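PDB 5FOF: leucyl-trna synthetase from Plasmodium knowlesi, which belongs to the enzymes that charge tRNA(Leu) with leucine, and is represented here by the editing domain, which probably hydrolyses mischarged tRNA. Local coordinates for residues Y47-Y50 against L51-K54. Residues are numbered along the deposited sequence; the frame is centred on the assembly and turned at random.
Sequences YEIY and LRNK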
ATOM      1  N   TYR A  47       6.750 -17.478   1.290  1.00 54.08           N
ATOM      2  CA  TYR A  47       7.181 -18.617   0.470  1.00 51.24           C
ATOM      3  C   TYR A  47       6.150 -19.745   0.447  1.00 49.27           C
ATOM      4  O   TYR A  47       5.956 -20.370  -0.592  1.00 50.96           O
ATOM      5  CB  TYR A  47       8.533 -19.165   0.916  1.00 49.57           C
ATOM      6  CG  TYR A  47       9.069 -20.180  -0.055  1.00 48.37           C
ATOM      7  CD1 TYR A  47       9.363 -19.819  -1.355  1.00 48.59           C
ATOM      8  CD2 TYR A  47       9.253 -21.513   0.311  1.00 51.59           C
ATOM      9  CE1 TYR A  47       9.852 -20.738  -2.273  1.00 48.45           C
ATOM     10  CE2 TYR A  47       9.740 -22.443  -0.603  1.00 49.50           C
ATOM     11  CZ  TYR A  47      10.031 -22.050  -1.895  1.00 46.38           C
ATOM     12  OH  TYR A  47      10.498 -22.951  -2.825  1.00 46.37           O
ATOM     13  N   GLU A  48       5.482 -19.993   1.566  1.00 47.71           N
ATOM     14  CA  GLU A  48       4.408 -20.977   1.570  1.00 51.16           C
ATOM     15  C   GLU A  48       3.419 -20.635   0.476  1.00 50.33           C
ATOM     16  O   GLU A  48       3.163 -21.466  -0.405  1.00 48.09           O
ATOM     17  CB  GLU A  48       3.689 -21.049   2.912  1.00 54.01           C
ATOM     18  CG  GLU A  48       2.677 -22.188   2.965  1.00 59.10           C
ATOM     19  CD  GLU A  48       1.703 -22.051   4.111  1.00 64.72           C
ATOM     20  OE1 GLU A  48       2.136 -21.651   5.225  1.00 62.75           O
ATOM     21  OE2 GLU A  48       0.505 -22.346   3.893  1.00 69.11           O
ATOM     22  N   ILE A  49       2.910 -19.399   0.536  1.00 49.46           N
ATOM     23  CA  ILE A  49       1.941 -18.870  -0.431  1.00 48.29           C
ATOM     24  C   ILE A  49       2.460 -19.051  -1.861  1.00 45.25           C
ATOM     25  O   ILE A  49       1.710 -19.431  -2.746  1.00 47.34           O
ATOM     26  CB  ILE A  49       1.584 -17.375  -0.132  1.00 49.66           C
ATOM     27  CG1 ILE A  49       0.749 -17.272   1.147  1.00 49.83           C
ATOM     28  CG2 ILE A  49       0.810 -16.709  -1.276  1.00 48.70           C
ATOM     29  CD1 ILE A  49       0.876 -15.935   1.851  1.00 49.97           C
ATOM     30  N   TYR A  50       3.741 -18.800  -2.077  1.00 44.13           N
ATOM     31  CA  TYR A  50       4.313 -18.950  -3.401  1.00 45.57           C
ATOM     32  C   TYR A  50       4.241 -20.400  -3.913  1.00 49.88           C
ATOM     33  O   TYR A  50       3.928 -20.607  -5.084  1.00 49.23           O
ATOM     34  CB  TYR A  50       5.751 -18.430  -3.418  1.00 45.53           C
ATOM     35  CG  TYR A  50       6.477 -18.665  -4.726  1.00 47.72           C
ATOM     36  CD1 TYR A  50       6.411 -17.738  -5.767  1.00 48.03           C
ATOM     37  CD2 TYR A  50       7.246 -19.823  -4.922  1.00 50.62           C
ATOM     38  CE1 TYR A  50       7.088 -17.956  -6.965  1.00 48.44           C
ATOM     39  CE2 TYR A  50       7.926 -20.045  -6.117  1.00 50.60           C
ATOM     40  CZ  TYR A  50       7.840 -19.113  -7.127  1.00 48.73           C
ATOM     41  OH  TYR A  50       8.511 -19.338  -8.286  1.00 51.73           O
ATOM     42  N   LEU A  51       4.535 -21.381  -3.043  1.00 52.63           N
ATOM     43  CA  LEU A  51       4.536 -22.813  -3.412  1.00 51.93           C
ATOM     44  C   LEU A  51       3.149 -23.301  -3.740  1.00 52.23           C
ATOM     45  O   LEU A  51       2.954 -24.007  -4.730  1.00 58.54           O
ATOM     46  CB  LEU A  51       5.072 -23.695  -2.283  1.00 53.63           C
ATOM     47  CG  LEU A  51       6.536 -23.544  -1.878  1.00 56.95           C
ATOM     48  CD1 LEU A  51       6.810 -24.467  -0.705  1.00 60.88           C
ATOM     49  CD2 LEU A  51       7.480 -23.826  -3.038  1.00 59.40           C
ATOM     50  N   ARG A  52       2.195 -22.944  -2.895  1.00 51.44           N
ATOM     51  CA  ARG A  52       0.799 -23.253  -3.154  1.00 57.88           C
ATOM     52  C   ARG A  52       0.341 -22.685  -4.510  1.00 61.66           C
ATOM     53  O   ARG A  52      -0.278 -23.400  -5.293  1.00 63.35           O
ATOM     54  CB  ARG A  52      -0.087 -22.732  -2.020  1.00 61.27           C
ATOM     55  CG  ARG A  52      -1.541 -23.182  -2.096  1.00 65.42           C
ATOM     56  CD  ARG A  52      -2.433 -22.335  -1.203  1.00 67.99           C
ATOM     57  NE  ARG A  52      -1.946 -22.288   0.186  1.00 67.27           N
ATOM     58  CZ  ARG A  52      -1.616 -21.191   0.881  1.00 65.09           C
ATOM     59  NH1 ARG A  52      -1.708 -19.972   0.355  1.00 61.96           N
ATOM     60  NH2 ARG A  52      -1.193 -21.317   2.145  1.00 63.26           N
ATOM     61  N   ASN A  53       0.668 -21.427  -4.802  1.00 65.62           N
ATOM     62  CA  ASN A  53       0.221 -20.802  -6.063  1.00 71.26           C
ATOM     63  C   ASN A  53       1.122 -21.076  -7.277  1.00 77.70           C
ATOM     64  O   ASN A  53       0.744 -20.754  -8.407  1.00 78.67           O
ATOM     65  CB  ASN A  53      -0.055 -19.300  -5.877  1.00 68.55           C
ATOM     66  CG  ASN A  53      -1.388 -19.038  -5.183  1.00 72.35           C
ATOM     67  OD1 ASN A  53      -2.413 -18.850  -5.844  1.00 75.86           O
ATOM     68  ND2 ASN A  53      -1.382 -19.037  -3.844  1.00 67.68           N
ATOM     69  N   LYS A  54       2.296 -21.672  -7.040  1.00 83.13           N
ATOM     70  CA  LYS A  54       3.134 -22.243  -8.105  1.00 86.22           C
ATOM     71  C   LYS A  54       2.384 -23.348  -8.858  1.00 91.80           C
ATOM     72  O   LYS A  54       2.277 -23.298 -10.087  1.00 93.41           O
ATOM     73  CB  LYS A  54       4.440 -22.799  -7.517  1.00 86.57           C
ATOM     74  CG  LYS A  54       5.439 -23.330  -8.542  1.00 88.84           C
ATOM     75  CD  LYS A  54       6.889 -23.006  -8.178  1.00 87.79           C
ATOM     76  CE  LYS A  54       7.393 -23.753  -6.943  1.00 87.27           C
ATOM     77  NZ  LYS A  54       8.261 -24.919  -7.270  1.00 82.78           N
TER
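Leu51 lies over one face of the Tyr47 ring, one turn further along the amphipathic alpha-helix 43-55 of the editing domain. Its CG makes a CH-pi contact 4.0 Å from the centroid of the Tyr47 ring, displaced toward the rim. Leu51 CG stands anti to its own carbonyl carbon (chi1 -65°), which swings the branched end back toward the preceding turn; CD2 then reaches Tyr47 CZ at 3.3 Å. A flat ring offers a broad apolar surface to a branched aliphatic chain, and the exposed Leu51 shields its apolar branches against the ring of the partly exposed Tyr47.

The packed side of the helix is carried by Ile49 and Tyr50, both buried. Ile49 meets Leu182, while the ring of Tyr50 meets that of Phe72 at about 55° and also touches Met172 of strand 170-175, joining the helix to the neighbouring sheet. Within the helix, the bent aliphatic arm of Lys54 crosses the Tyr50 ring, with CD 3.8 Å from Tyr50 CE2, where methylenes can cover aromatic carbon while the ammonium extends beyond. At the border of this packed side, Asn53 rests on strand 170-175; its ND2 binds Glu178 and also gives a weak hydrogen bond to Ile49 O, so the short amide links backbone and acid.

On the exposed flank, Glu48 and Arg52 form an i to i+4 salt bridge, a spacing that suits two long, oppositely charged chains. The carboxylate approaches the guanidinium edge near its plane, yet the two planes are 81° apart, so they do not form a flat, two-pronged pair. Arg52 NH1 has a second partner in Glu178. The Glu48-Arg52 bridge itself closes through one oxygen, with Glu48 OE2 2.6 Å from Arg52 NH2.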